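Long-range contacts in alanyl-tRNA synthetase (Aquifex aeolicus, PDB 3G98), which charges tRNA with alanine and, through the C-Ala domain studied here, probably brings aminoacylation and editing together on one tRNA: residues 22-27 with 51-56; 10-15 with 38-43; 16-21 with 44-49. All blocks are in the same frame, centred on the assembly; numbering follows the deposited sequence.

Contacts 2 and 3 are successive parts of one parallel pairing, between strands 9-17 and 38-46; their centres lie about 15 Å apart, and the ladder runs on between them through Ala43 O and Phe16 N, 2.8 Å apart. Contact 1 sets helix 21-31, which connects these two strands, against strand 49-56, the next strand of the sheet. Its centre is about 9 Å from that of contact 2 and about 12 Å from that of contact 3. Strand 38-46 is the common element: Val40 N sits 2.7 Å from Gly55 O, and Ser44 N 2.8 Å from Asn51 O. No bound ligand marks a site among these contacts; all three belong to the DHHA1 domain.

Contact 1: residues 22-27 with 51-56; sequences EELRNL and NFVIGV
Leu24 is the main side chain on the helix side of this contact, and its path from CB outward is set by two torsions. CG stands anti to the backbone N (chi1 -168°) and comes 4.1 Å from Val53 CG2. From there the chain forks. A chi2 of 71° turns CD1 to Ile42 on the neighbouring strand and leaves CD2 extended, roughly anti to CA, against strand 51-56. This methyl lies 3.5 Å from Asn51 O and also 3.5 Å from Asn51 OD1, so that the backbone and side-chain oxygens of one residue both touch it. It passes Phe52 CA as well, and rests 4.0 Å from Val53 CG2. The Leu24 and Val53 side chains slide past each other in opposite directions, and CG2 of Val53 continues to the helix backbone, 3.9 Å from Arg25 CA. The segment axes approach to 8.3 Å with 20° between their directions; by the alternation of the strand Asn51 and Val53 point at the helix, while Phe52 and Ile54 serve the other face of the sheet and pack on helix 66-76. Gln89 takes the polar groups at the margin: its NE2 donates to Asn51 OD1 and its OE1 accepts from Arg25 NH1. Since no hydrogen bond joins helix 22-27 directly to strand 51-56, the buried joint rests on methyl-to-methyl and methyl-to-oxygen contact, with polar bridging supplied by Gln89 of strand 87-92.

Contact 2: residues 10-15 with 38-43; sequences TLHYGV and DVVFIA
His12 and Asp38 both hold CG anti to the carbonyl carbon, with chi1 of -54° and -63°, and this brings imidazole and carboxylate together on one face of the sheet although the residues are not paired in register. NE2 points to Asp38 OD1 at 3.4 Å, a weak hydrogen bond with the oxygen in the plane of the ring at its edge; ring and carboxylate planes stand 71° apart. The other oxygen, OD2, accepts from Thr35 N, which helps fix the carboxylate, and the carboxylate's negative charge may favour a protonated imidazole. An alanine here would remove the imidazole, and would probably leave Asp38 OD1 without this weak partner and Val40 less well covered, with the backbone ladder little affected. On the opposite face Leu11, with CG anti to its N, lays CD1 4.0 Å from Val39 CG1, and Tyr13 and Phe41 meet through their CB atoms before their rings diverge towards helix 98-110. Between the faces runs the ladder. His12 gives its N-H to Val39 O at 2.8 Å and takes Phe41 N on its own O, so that one residue bonds to the two that flank its partner Val40. Gly14 N to Phe41 O is the longer rung, 3.3 Å. This alternation is that of parallel strands, here the two strands of a beta-alpha-beta crossover whose helix, 21-31, packs on Val40 and Ile42.

Contact 3: residues 16-21 with 44-49; sequences FEEVEP and SRKGDK
Phe16 enters through its carbonyl, which receives Arg45 N at 2.7 Å almost along the C=O axis; its ring leads away towards Met1. Glu17 lies alongside Arg45, both chains pointing the same way with carboxylate and guanidinium planes 21° apart. The touch is between OE2 and Arg45 CD at 3.7 Å, so charge meets the aliphatic shaft, and the guanidinium finds its partners in Gly47 O, for NE, and Asp96, for NH1. A water bridges the segments, hydrogen-bonded to Glu17 OE1 at 2.7 Å and Glu18 OE2 at 2.6 Å, and accepting from Gly47 N in the type II' turn from Lys46 to Lys49. Two carboxylates sharing one water may raise the proton affinity of one, though Arg45 and Lys46 nearby would oppose this. Glu18 gives the last rung, its N 2.9 Å from Arg45 O and above the carbonyl plane, and a positive phi of 68° turns the chain off the sheet. Here the beta-alpha-beta unit passes from strand 9-17 into its connecting helix. Val19 is clasped by Ser44: OG, anti to the backbone N (chi1 174°), donates to Val19 O at 2.6 Å, in the carbonyl plane and on a lone pair, while Val19 CB packs against the same OG. Glu20, at the N-cap position, bends its chain back so that OE1 forms a salt bridge with Lys46 NZ at 2.9 Å, the ammonium approaching from above the carboxylate plane; the two side chains cross at about a right angle. Pro21 then opens the helix, its carbonyl oxygen accepting from Gln89 NE2.

Contact 1: residues 22-27 with 51-56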
ATOM      1  N   GLU A  22       4.564  -8.293  -9.884  1.00 23.48           N
ATOM      2  CA  GLU A  22       5.426  -9.137  -9.048  1.00 27.21           C
ATOM      3  C   GLU A  22       6.664  -8.366  -8.567  1.00 22.06           C
ATOM      4  O   GLU A  22       7.158  -8.586  -7.452  1.00 25.16           O
ATOM      5  CB  GLU A  22       5.792 -10.442  -9.759  1.00 34.59           C
ATOM      6  CG  GLU A  22       4.657 -11.490  -9.722  1.00 37.73           C
ATOM      7  CD  GLU A  22       4.267 -11.898  -8.299  1.00 34.34           C
ATOM      8  OE1 GLU A  22       5.171 -12.184  -7.487  1.00 50.92           O
ATOM      9  OE2 GLU A  22       3.054 -11.939  -7.990  1.00 39.90           O
ATOM     10  N   GLU A  23       7.132  -7.445  -9.405  1.00 21.82           N
ATOM     11  CA  GLU A  23       8.254  -6.571  -9.070  1.00 24.56           C
ATOM     12  C   GLU A  23       7.839  -5.556  -8.001  1.00 35.46           C
ATOM     13  O   GLU A  23       8.578  -5.275  -7.051  1.00 19.05           O
ATOM     14  CB  GLU A  23       8.741  -5.842 -10.329  1.00 19.35           C
ATOM     15  CG  GLU A  23       9.461  -6.747 -11.330  1.00 31.89           C
ATOM     16  CD  GLU A  23       9.808  -6.036 -12.635  1.00 51.67           C
ATOM     17  OE1 GLU A  23       9.358  -4.885 -12.851  1.00 41.40           O
ATOM     18  OE2 GLU A  23      10.533  -6.643 -13.451  1.00 51.19           O
ATOM     19  N   LEU A  24       6.639  -5.011  -8.165  1.00 26.98           N
ATOM     20  CA  LEU A  24       6.086  -4.087  -7.195  1.00 17.81           C
ATOM     21  C   LEU A  24       5.981  -4.745  -5.823  1.00 20.28           C
ATOM     22  O   LEU A  24       6.361  -4.160  -4.806  1.00 22.32           O
ATOM     23  CB  LEU A  24       4.710  -3.627  -7.672  1.00 22.53           C
ATOM     24  CG  LEU A  24       4.059  -2.457  -6.959  1.00 29.21           C
ATOM     25  CD1 LEU A  24       4.789  -1.182  -7.308  1.00 21.63           C
ATOM     26  CD2 LEU A  24       2.585  -2.387  -7.372  1.00 26.09           C
ATOM     27  N   ARG A  25       5.471  -5.973  -5.801  1.00 23.19           N
ATOM     28  CA  ARG A  25       5.350  -6.741  -4.567  1.00 19.14           C
ATOM     29  C   ARG A  25       6.710  -6.961  -3.917  1.00 20.83           C
ATOM     30  O   ARG A  25       6.859  -6.828  -2.699  1.00 20.08           O
ATOM     31  CB  ARG A  25       4.711  -8.101  -4.861  1.00 24.44           C
ATOM     32  CG  ARG A  25       4.385  -8.916  -3.629  1.00 24.51           C
ATOM     33  CD  ARG A  25       4.082 -10.366  -3.988  1.00 21.92           C
ATOM     34  NE  ARG A  25       3.719 -11.109  -2.794  1.00 23.29           N
ATOM     35  CZ  ARG A  25       2.481 -11.177  -2.314  1.00 35.97           C
ATOM     36  NH1 ARG A  25       1.488 -10.557  -2.942  1.00 31.77           N
ATOM     37  NH2 ARG A  25       2.237 -11.867  -1.210  1.00 29.26           N
ATOM     38  N   ASN A  26       7.697  -7.326  -4.728  1.00 22.00           N
ATOM     39  CA  ASN A  26       9.030  -7.580  -4.202  1.00 25.21           C
ATOM     40  C   ASN A  26       9.640  -6.298  -3.611  1.00 22.99           C
ATOM     41  O   ASN A  26      10.301  -6.337  -2.570  1.00 20.90           O
ATOM     42  CB  ASN A  26       9.926  -8.194  -5.278  1.00 33.69           C
ATOM     43  CG  ASN A  26       9.525  -9.624  -5.628  1.00 30.25           C
ATOM     44  OD1 ASN A  26       9.890 -10.135  -6.687  1.00 37.42           O
ATOM     45  ND2 ASN A  26       8.763 -10.271  -4.738  1.00 24.84           N
ATOM     46  N   LEU A  27       9.388  -5.166  -4.261  1.00 23.15           N
ATOM     47  CA  LEU A  27       9.863  -3.876  -3.760  1.00 23.03           C
ATOM     48  C   LEU A  27       9.228  -3.521  -2.414  1.00 23.46           C
ATOM     49  O   LEU A  27       9.919  -3.084  -1.482  1.00 23.00           O
ATOM     50  CB  LEU A  27       9.604  -2.768  -4.790  1.00 25.27           C
ATOM     51  CG  LEU A  27      10.036  -1.335  -4.448  1.00 25.44           C
ATOM     52  CD1 LEU A  27      11.527  -1.258  -4.124  1.00 27.21           C
ATOM     53  CD2 LEU A  27       9.704  -0.387  -5.589  1.00 27.36           C
ATOM     54  N   ASN A  51      -2.138  -1.390 -10.273  1.00 17.80           N
ATOM     55  CA  ASN A  51      -1.878  -2.490  -9.355  0.50 19.73           C
ATOM     56  C   ASN A  51      -1.254  -1.892  -8.105  1.00 19.24           C
ATOM     57  O   ASN A  51      -0.470  -0.957  -8.199  1.00 21.88           O
ATOM     58  CB  ASN A  51      -0.932  -3.509 -10.008  0.50 21.33           C
ATOM     59  CG  ASN A  51      -0.694  -4.735  -9.139  0.50 18.32           C
ATOM     60  OD1 ASN A  51       0.082  -4.694  -8.188  0.50 19.34           O
ATOM     61  ND2 ASN A  51      -1.356  -5.841  -9.479  0.50 19.84           N
ATOM     62  N   PHE A  52      -1.604  -2.424  -6.939  1.00 19.73           N
ATOM     63  CA  PHE A  52      -1.133  -1.823  -5.703  1.00 19.92           C
ATOM     64  C   PHE A  52      -0.829  -2.859  -4.618  1.00 20.31           C
ATOM     65  O   PHE A  52      -1.399  -3.953  -4.598  1.00 18.26           O
ATOM     66  CB  PHE A  52      -2.135  -0.772  -5.198  1.00 17.40           C
ATOM     67  CG  PHE A  52      -3.548  -1.259  -5.151  1.00 21.37           C
ATOM     68  CD1 PHE A  52      -4.358  -1.200  -6.286  1.00 24.59           C
ATOM     69  CD2 PHE A  52      -4.067  -1.806  -3.984  1.00 27.30           C
ATOM     70  CE1 PHE A  52      -5.657  -1.656  -6.261  1.00 25.72           C
ATOM     71  CE2 PHE A  52      -5.374  -2.278  -3.947  1.00 26.43           C
ATOM     72  CZ  PHE A  52      -6.173  -2.203  -5.091  1.00 26.50           C
ATOM     73  N   VAL A  53       0.074  -2.491  -3.719  1.00 19.70           N
ATOM     74  CA  VAL A  53       0.536  -3.387  -2.671  1.00 17.48           C
ATOM     75  C   VAL A  53       0.619  -2.632  -1.348  1.00 22.23           C
ATOM     76  O   VAL A  53       1.002  -1.460  -1.309  1.00 21.67           O
ATOM     77  CB  VAL A  53       1.945  -3.924  -2.986  1.00 20.51           C
ATOM     78  CG1 VAL A  53       2.509  -4.715  -1.791  1.00 21.54           C
ATOM     79  CG2 VAL A  53       1.942  -4.774  -4.276  1.00 24.24           C
ATOM     80  N   ILE A  54       0.266  -3.317  -0.275  1.00 21.64           N
ATOM     81  CA  ILE A  54       0.495  -2.824   1.079  1.00 21.11           C
ATOM     82  C   ILE A  54       1.381  -3.841   1.773  1.00 22.56           C
ATOM     83  O   ILE A  54       1.047  -5.028   1.832  1.00 20.79           O
ATOM     84  CB  ILE A  54      -0.822  -2.685   1.876  1.00 22.66           C
ATOM     85  CG1 ILE A  54      -1.766  -1.679   1.215  1.00 27.31           C
ATOM     86  CG2 ILE A  54      -0.526  -2.259   3.325  1.00 24.43           C
ATOM     87  CD1 ILE A  54      -1.523  -0.261   1.622  1.00 30.95           C
ATOM     88  N   GLY A  55       2.529  -3.382   2.257  1.00 20.71           N
ATOM     89  CA  GLY A  55       3.411  -4.225   3.063  1.00 23.60           C
ATOM     90  C   GLY A  55       3.674  -3.525   4.376  1.00 24.70           C
ATOM     91  O   GLY A  55       3.861  -2.309   4.402  1.00 23.44           O
ATOM     92  N   VAL A  56       3.667  -4.274   5.474  1.00 19.47           N
ATOM     93  CA  VAL A  56       3.945  -3.679   6.777  1.00 19.03           C
ATOM     94  C   VAL A  56       5.061  -4.447   7.481  1.00 20.64           C
ATOM     95  O   VAL A  56       5.287  -5.626   7.196  1.00 30.00           O
ATOM     96  CB  VAL A  56       2.673  -3.583   7.691  1.00 36.88           C
ATOM     97  CG1 VAL A  56       1.538  -2.840   6.985  1.00 27.26           C
ATOM     98  CG2 VAL A  56       2.209  -4.947   8.134  1.00 30.19           C
TER

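Contact 2: residues 10-15 with 38-43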
ATOM      1  N   THR A  10       5.828   4.771  10.162  1.00 25.02           N
ATOM      2  CA  THR A  10       6.478   5.488   9.062  1.00 27.79           C
ATOM      3  C   THR A  10       5.895   4.999   7.735  1.00 29.76           C
ATOM      4  O   THR A  10       6.048   3.826   7.364  1.00 20.70           O
ATOM      5  CB  THR A  10       8.016   5.303   9.054  1.00 32.62           C
ATOM      6  OG1 THR A  10       8.579   5.832  10.260  1.00 36.61           O
ATOM      7  CG2 THR A  10       8.644   6.023   7.863  1.00 25.31           C
ATOM      8  N   LEU A  11       5.216   5.898   7.031  1.00 23.71           N
ATOM      9  CA  LEU A  11       4.575   5.557   5.763  1.00 24.65           C
ATOM     10  C   LEU A  11       5.471   5.871   4.572  1.00 23.48           C
ATOM     11  O   LEU A  11       5.958   6.990   4.432  1.00 25.91           O
ATOM     12  CB  LEU A  11       3.235   6.284   5.616  1.00 23.10           C
ATOM     13  CG  LEU A  11       2.498   6.051   4.291  1.00 19.89           C
ATOM     14  CD1 LEU A  11       2.111   4.590   4.131  1.00 20.60           C
ATOM     15  CD2 LEU A  11       1.259   6.946   4.195  1.00 22.24           C
ATOM     16  N   HIS A  12       5.702   4.862   3.735  1.00 19.93           N
ATOM     17  CA  HIS A  12       6.413   5.029   2.469  1.00 25.95           C
ATOM     18  C   HIS A  12       5.420   4.792   1.336  1.00 23.06           C
ATOM     19  O   HIS A  12       4.765   3.739   1.268  1.00 23.98           O
ATOM     20  CB  HIS A  12       7.575   4.033   2.354  1.00 27.54           C
ATOM     21  CG  HIS A  12       8.518   4.071   3.514  1.00 28.29           C
ATOM     22  ND1 HIS A  12       9.574   4.955   3.585  1.00 27.29           N
ATOM     23  CD2 HIS A  12       8.558   3.344   4.656  1.00 31.66           C
ATOM     24  CE1 HIS A  12      10.224   4.772   4.722  1.00 33.70           C
ATOM     25  NE2 HIS A  12       9.628   3.799   5.389  1.00 31.23           N
ATOM     26  N   TYR A  13       5.290   5.756   0.439  1.00 19.31           N
ATOM     27  CA  TYR A  13       4.289   5.619  -0.604  1.00 17.00           C
ATOM     28  C   TYR A  13       4.669   6.268  -1.909  1.00 25.66           C
ATOM     29  O   TYR A  13       5.438   7.233  -1.952  1.00 22.45           O
ATOM     30  CB  TYR A  13       2.923   6.131  -0.125  1.00 22.53           C
ATOM     31  CG  TYR A  13       2.866   7.634   0.044  1.00 21.71           C
ATOM     32  CD1 TYR A  13       2.463   8.451  -1.005  1.00 24.48           C
ATOM     33  CD2 TYR A  13       3.231   8.235   1.247  1.00 20.55           C
ATOM     34  CE1 TYR A  13       2.418   9.836  -0.862  1.00 24.32           C
ATOM     35  CE2 TYR A  13       3.189   9.617   1.403  1.00 27.42           C
ATOM     36  CZ  TYR A  13       2.781  10.409   0.343  1.00 31.67           C
ATOM     37  OH  TYR A  13       2.736  11.778   0.485  1.00 35.64           O
ATOM     38  N   GLY A  14       4.106   5.737  -2.985  1.00 22.68           N
ATOM     39  CA  GLY A  14       4.344   6.310  -4.297  1.00 24.27           C
ATOM     40  C   GLY A  14       3.709   5.480  -5.380  1.00 21.52           C
ATOM     41  O   GLY A  14       3.427   4.297  -5.187  1.00 24.11           O
ATOM     42  N   VAL A  15       3.472   6.096  -6.529  1.00 20.75           N
ATOM     43  CA  VAL A  15       2.939   5.353  -7.661  1.00 17.56           C
ATOM     44  C   VAL A  15       3.929   5.466  -8.808  1.00 20.67           C
ATOM     45  O   VAL A  15       4.456   6.550  -9.079  1.00 24.24           O
ATOM     46  CB  VAL A  15       1.536   5.875  -8.085  1.00 25.37           C
ATOM     47  CG1 VAL A  15       1.543   7.389  -8.211  1.00 31.17           C
ATOM     48  CG2 VAL A  15       1.094   5.223  -9.377  1.00 27.98           C
ATOM     49  N   ASP A  38       7.339   0.216   9.732  1.00 25.04           N
ATOM     50  CA  ASP A  38       7.112   0.651   8.352  1.00 27.73           C
ATOM     51  C   ASP A  38       5.768   0.193   7.789  1.00 19.52           C
ATOM     52  O   ASP A  38       5.353  -0.943   7.997  1.00 21.85           O
ATOM     53  CB  ASP A  38       8.219   0.123   7.437  1.00 31.17           C
ATOM     54  CG  ASP A  38       9.587   0.666   7.797  1.00 45.06           C
ATOM     55  OD1 ASP A  38       9.693   1.860   8.155  1.00 39.35           O
ATOM     56  OD2 ASP A  38      10.562  -0.107   7.716  1.00 50.38           O
ATOM     57  N   VAL A  39       5.103   1.097   7.077  1.00 18.97           N
ATOM     58  CA  VAL A  39       3.929   0.775   6.283  1.00 22.85           C
ATOM     59  C   VAL A  39       4.254   1.241   4.867  1.00 24.39           C
ATOM     60  O   VAL A  39       4.628   2.391   4.654  1.00 22.82           O
ATOM     61  CB  VAL A  39       2.648   1.506   6.790  1.00 23.24           C
ATOM     62  CG1 VAL A  39       1.436   1.115   5.939  1.00 22.73           C
ATOM     63  CG2 VAL A  39       2.380   1.203   8.270  1.00 23.75           C
ATOM     64  N   VAL A  40       4.131   0.345   3.898  1.00 18.02           N
ATOM     65  CA  VAL A  40       4.492   0.671   2.519  1.00 15.66           C
ATOM     66  C   VAL A  40       3.254   0.558   1.651  1.00 23.91           C
ATOM     67  O   VAL A  40       2.593  -0.486   1.636  1.00 23.65           O
ATOM     68  CB  VAL A  40       5.565  -0.299   1.990  1.00 16.88           C
ATOM     69  CG1 VAL A  40       5.947   0.039   0.552  1.00 23.07           C
ATOM     70  CG2 VAL A  40       6.779  -0.308   2.915  1.00 17.52           C
ATOM     71  N   PHE A  41       2.920   1.634   0.947  1.00 18.72           N
ATOM     72  CA  PHE A  41       1.792   1.604   0.020  1.00 16.93           C
ATOM     73  C   PHE A  41       2.279   2.081  -1.328  1.00 19.70           C
ATOM     74  O   PHE A  41       2.444   3.277  -1.556  1.00 21.92           O
ATOM     75  CB  PHE A  41       0.642   2.470   0.556  1.00 20.22           C
ATOM     76  CG  PHE A  41      -0.537   2.607  -0.382  1.00 20.39           C
ATOM     77  CD1 PHE A  41      -1.009   1.522  -1.121  1.00 21.89           C
ATOM     78  CD2 PHE A  41      -1.195   3.826  -0.496  1.00 24.09           C
ATOM     79  CE1 PHE A  41      -2.112   1.662  -1.970  1.00 25.29           C
ATOM     80  CE2 PHE A  41      -2.296   3.966  -1.328  1.00 27.26           C
ATOM     81  CZ  PHE A  41      -2.748   2.880  -2.073  1.00 23.04           C
ATOM     82  N   ILE A  42       2.549   1.142  -2.223  1.00 17.50           N
ATOM     83  CA  ILE A  42       3.052   1.534  -3.532  1.00 17.79           C
ATOM     84  C   ILE A  42       2.161   0.971  -4.618  1.00 20.84           C
ATOM     85  O   ILE A  42       1.456  -0.022  -4.420  1.00 23.06           O
ATOM     86  CB  ILE A  42       4.528   1.137  -3.768  1.00 18.12           C
ATOM     87  CG1 ILE A  42       4.711  -0.379  -3.657  1.00 22.36           C
ATOM     88  CG2 ILE A  42       5.445   1.894  -2.801  1.00 21.66           C
ATOM     89  CD1 ILE A  42       6.139  -0.852  -3.945  1.00 23.36           C
ATOM     90  N   ALA A  43       2.192   1.624  -5.764  1.00 21.51           N
ATOM     91  CA  ALA A  43       1.299   1.266  -6.843  1.00 24.82           C
ATOM     92  C   ALA A  43       2.033   1.401  -8.166  1.00 24.96           C
ATOM     93  O   ALA A  43       3.063   2.085  -8.255  1.00 23.51           O
ATOM     94  CB  ALA A  43       0.079   2.157  -6.821  1.00 21.12           C
TER

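Contact 3: residues 16-21 with 44-49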
ATOM      1  N   PHE A  16       4.218   4.332  -9.438  1.00 21.61           N
ATOM      2  CA  PHE A  16       5.221   4.248 -10.481  1.00 28.52           C
ATOM      3  C   PHE A  16       4.522   3.972 -11.803  1.00 26.99           C
ATOM      4  O   PHE A  16       3.398   3.495 -11.824  1.00 28.76           O
ATOM      5  CB  PHE A  16       6.194   3.100 -10.182  1.00 24.48           C
ATOM      6  CG  PHE A  16       6.942   3.253  -8.884  1.00 25.85           C
ATOM      7  CD1 PHE A  16       6.425   2.745  -7.701  1.00 29.83           C
ATOM      8  CD2 PHE A  16       8.161   3.908  -8.850  1.00 30.18           C
ATOM      9  CE1 PHE A  16       7.116   2.882  -6.505  1.00 25.67           C
ATOM     10  CE2 PHE A  16       8.861   4.056  -7.657  1.00 38.42           C
ATOM     11  CZ  PHE A  16       8.336   3.543  -6.481  1.00 31.20           C
ATOM     12  N   GLU A  17       5.184   4.273 -12.909  1.00 21.68           N
ATOM     13  CA  GLU A  17       4.631   3.891 -14.202  1.00 18.23           C
ATOM     14  C   GLU A  17       5.262   2.585 -14.634  1.00 20.90           C
ATOM     15  O   GLU A  17       6.482   2.411 -14.522  1.00 26.04           O
ATOM     16  CB  GLU A  17       4.925   4.956 -15.270  1.00 22.10           C
ATOM     17  CG  GLU A  17       4.401   6.350 -14.955  1.00 31.76           C
ATOM     18  CD  GLU A  17       2.923   6.512 -15.276  1.00 36.70           C
ATOM     19  OE1 GLU A  17       2.427   5.831 -16.195  1.00 36.33           O
ATOM     20  OE2 GLU A  17       2.256   7.329 -14.615  1.00 41.87           O
ATOM     21  N   GLU A  18       4.428   1.676 -15.126  1.00 20.47           N
ATOM     22  CA  GLU A  18       4.880   0.503 -15.875  1.00 21.89           C
ATOM     23  C   GLU A  18       5.663  -0.555 -15.090  1.00 21.41           C
ATOM     24  O   GLU A  18       6.360  -1.377 -15.689  1.00 20.40           O
ATOM     25  CB  GLU A  18       5.698   0.938 -17.107  1.00 25.16           C
ATOM     26  CG  GLU A  18       5.137   2.153 -17.842  1.00 22.29           C
ATOM     27  CD  GLU A  18       3.776   1.903 -18.485  1.00 30.92           C
ATOM     28  OE1 GLU A  18       3.325   0.736 -18.535  1.00 24.59           O
ATOM     29  OE2 GLU A  18       3.157   2.884 -18.951  1.00 22.78           O
ATOM     30  N   VAL A  19       5.549  -0.559 -13.764  1.00 22.21           N
ATOM     31  CA  VAL A  19       6.212  -1.585 -12.959  1.00 20.63           C
ATOM     32  C   VAL A  19       5.370  -2.854 -12.912  1.00 27.04           C
ATOM     33  O   VAL A  19       4.163  -2.787 -12.696  1.00 23.71           O
ATOM     34  CB  VAL A  19       6.496  -1.074 -11.525  1.00 15.61           C
ATOM     35  CG1 VAL A  19       6.911  -2.216 -10.619  1.00 21.33           C
ATOM     36  CG2 VAL A  19       7.575   0.005 -11.562  1.00 20.22           C
ATOM     37  N   GLU A  20       5.997  -4.010 -13.121  1.00 15.75           N
ATOM     38  CA  GLU A  20       5.268  -5.274 -13.078  1.00 20.94           C
ATOM     39  C   GLU A  20       4.786  -5.582 -11.662  1.00 27.18           C
ATOM     40  O   GLU A  20       5.476  -5.272 -10.686  1.00 24.19           O
ATOM     41  CB  GLU A  20       6.121  -6.425 -13.631  1.00 26.00           C
ATOM     42  CG  GLU A  20       6.532  -6.237 -15.086  1.00 32.00           C
ATOM     43  CD  GLU A  20       5.341  -6.050 -16.014  1.00 40.26           C
ATOM     44  OE1 GLU A  20       4.253  -6.582 -15.709  1.00 29.12           O
ATOM     45  OE2 GLU A  20       5.495  -5.372 -17.050  1.00 41.46           O
ATOM     46  N   PRO A  21       3.591  -6.180 -11.546  1.00 25.82           N
ATOM     47  CA  PRO A  21       2.975  -6.476 -10.251  1.00 22.31           C
ATOM     48  C   PRO A  21       3.901  -7.277  -9.341  1.00 17.39           C
ATOM     49  O   PRO A  21       4.006  -6.980  -8.160  1.00 20.23           O
ATOM     50  CB  PRO A  21       1.769  -7.342 -10.624  1.00 31.15           C
ATOM     51  CG  PRO A  21       1.461  -6.989 -12.025  1.00 35.99           C
ATOM     52  CD  PRO A  21       2.751  -6.628 -12.673  1.00 35.51           C
ATOM     53  N   SER A  44       1.495   0.740  -9.188  1.00 19.61           N
ATOM     54  CA  SER A  44       2.036   0.846 -10.536  1.00 17.62           C
ATOM     55  C   SER A  44       0.900   1.116 -11.495  1.00 19.39           C
ATOM     56  O   SER A  44      -0.073   0.356 -11.547  1.00 22.60           O
ATOM     57  CB  SER A  44       2.732  -0.441 -10.940  1.00 26.19           C
ATOM     58  OG  SER A  44       3.143  -0.385 -12.300  1.00 26.86           O
ATOM     59  N   ARG A  45       1.019   2.215 -12.230  1.00 18.43           N
ATOM     60  CA  ARG A  45       0.038   2.567 -13.242  1.00 21.52           C
ATOM     61  C   ARG A  45       0.466   1.955 -14.569  1.00 35.90           C
ATOM     62  O   ARG A  45       1.587   2.183 -15.034  1.00 25.04           O
ATOM     63  CB  ARG A  45      -0.064   4.083 -13.396  1.00 25.19           C
ATOM     64  CG  ARG A  45      -1.218   4.493 -14.286  1.00 23.75           C
ATOM     65  CD  ARG A  45      -1.206   5.967 -14.650  1.00 29.56           C
ATOM     66  NE  ARG A  45      -2.334   6.258 -15.537  1.00 31.72           N
ATOM     67  CZ  ARG A  45      -3.241   7.206 -15.326  1.00 32.44           C
ATOM     68  NH1 ARG A  45      -3.145   8.005 -14.272  1.00 26.29           N
ATOM     69  NH2 ARG A  45      -4.234   7.367 -16.188  1.00 28.48           N
ATOM     70  N   LYS A  46      -0.426   1.175 -15.169  1.00 25.13           N
ATOM     71  CA  LYS A  46      -0.232   0.710 -16.539  1.00 30.75           C
ATOM     72  C   LYS A  46      -1.418   1.172 -17.372  1.00 33.01           C
ATOM     73  O   LYS A  46      -2.455   0.502 -17.424  1.00 28.66           O
ATOM     74  CB  LYS A  46      -0.092  -0.813 -16.588  1.00 26.93           C
ATOM     75  CG  LYS A  46       1.233  -1.318 -16.015  1.00 31.97           C
ATOM     76  CD  LYS A  46       1.207  -2.813 -15.716  1.00 42.73           C
ATOM     77  CE  LYS A  46       1.639  -3.650 -16.911  1.00 42.84           C
ATOM     78  NZ  LYS A  46       1.892  -5.069 -16.512  1.00 41.89           N
ATOM     79  N   GLY A  47      -1.268   2.335 -18.001  1.00 28.28           N
ATOM     80  CA  GLY A  47      -2.359   2.931 -18.759  1.00 29.91           C
ATOM     81  C   GLY A  47      -3.517   3.260 -17.839  1.00 23.96           C
ATOM     82  O   GLY A  47      -3.373   4.050 -16.908  1.00 29.33           O
ATOM     83  N   ASP A  48      -4.670   2.655 -18.093  1.00 22.17           N
ATOM     84  CA  ASP A  48      -5.864   2.956 -17.306  1.00 28.09           C
ATOM     85  C   ASP A  48      -6.104   1.951 -16.181  1.00 29.63           C
ATOM     86  O   ASP A  48      -7.175   1.934 -15.562  1.00 23.35           O
ATOM     87  CB  ASP A  48      -7.092   3.072 -18.213  1.00 41.16           C
ATOM     88  CG  ASP A  48      -7.144   4.396 -18.955  1.00 52.57           C
ATOM     89  OD1 ASP A  48      -6.622   5.405 -18.422  1.00 44.84           O
ATOM     90  OD2 ASP A  48      -7.710   4.428 -20.069  1.00 44.81           O
ATOM     91  N   LYS A  49      -5.102   1.119 -15.913  1.00 29.27           N
ATOM     92  CA  LYS A  49      -5.183   0.171 -14.809  1.00 22.66           C
ATOM     93  C   LYS A  49      -4.162   0.522 -13.734  1.00 29.61           C
ATOM     94  O   LYS A  49      -3.152   1.179 -14.009  1.00 26.63           O
ATOM     95  CB  LYS A  49      -4.953  -1.257 -15.307  1.00 32.17           C
ATOM     96  CG  LYS A  49      -5.963  -1.713 -16.353  1.00 42.22           C
ATOM     97  CD  LYS A  49      -7.393  -1.506 -15.862  1.00 48.27           C
ATOM     98  CE  LYS A  49      -8.410  -1.831 -16.952  1.00 49.05           C
ATOM     99  NZ  LYS A  49      -8.269  -3.230 -17.427  1.00 50.22           N
TER
HETATM  100  O   HOH W   1       1.223   3.791 -17.492  1.00 30.77           O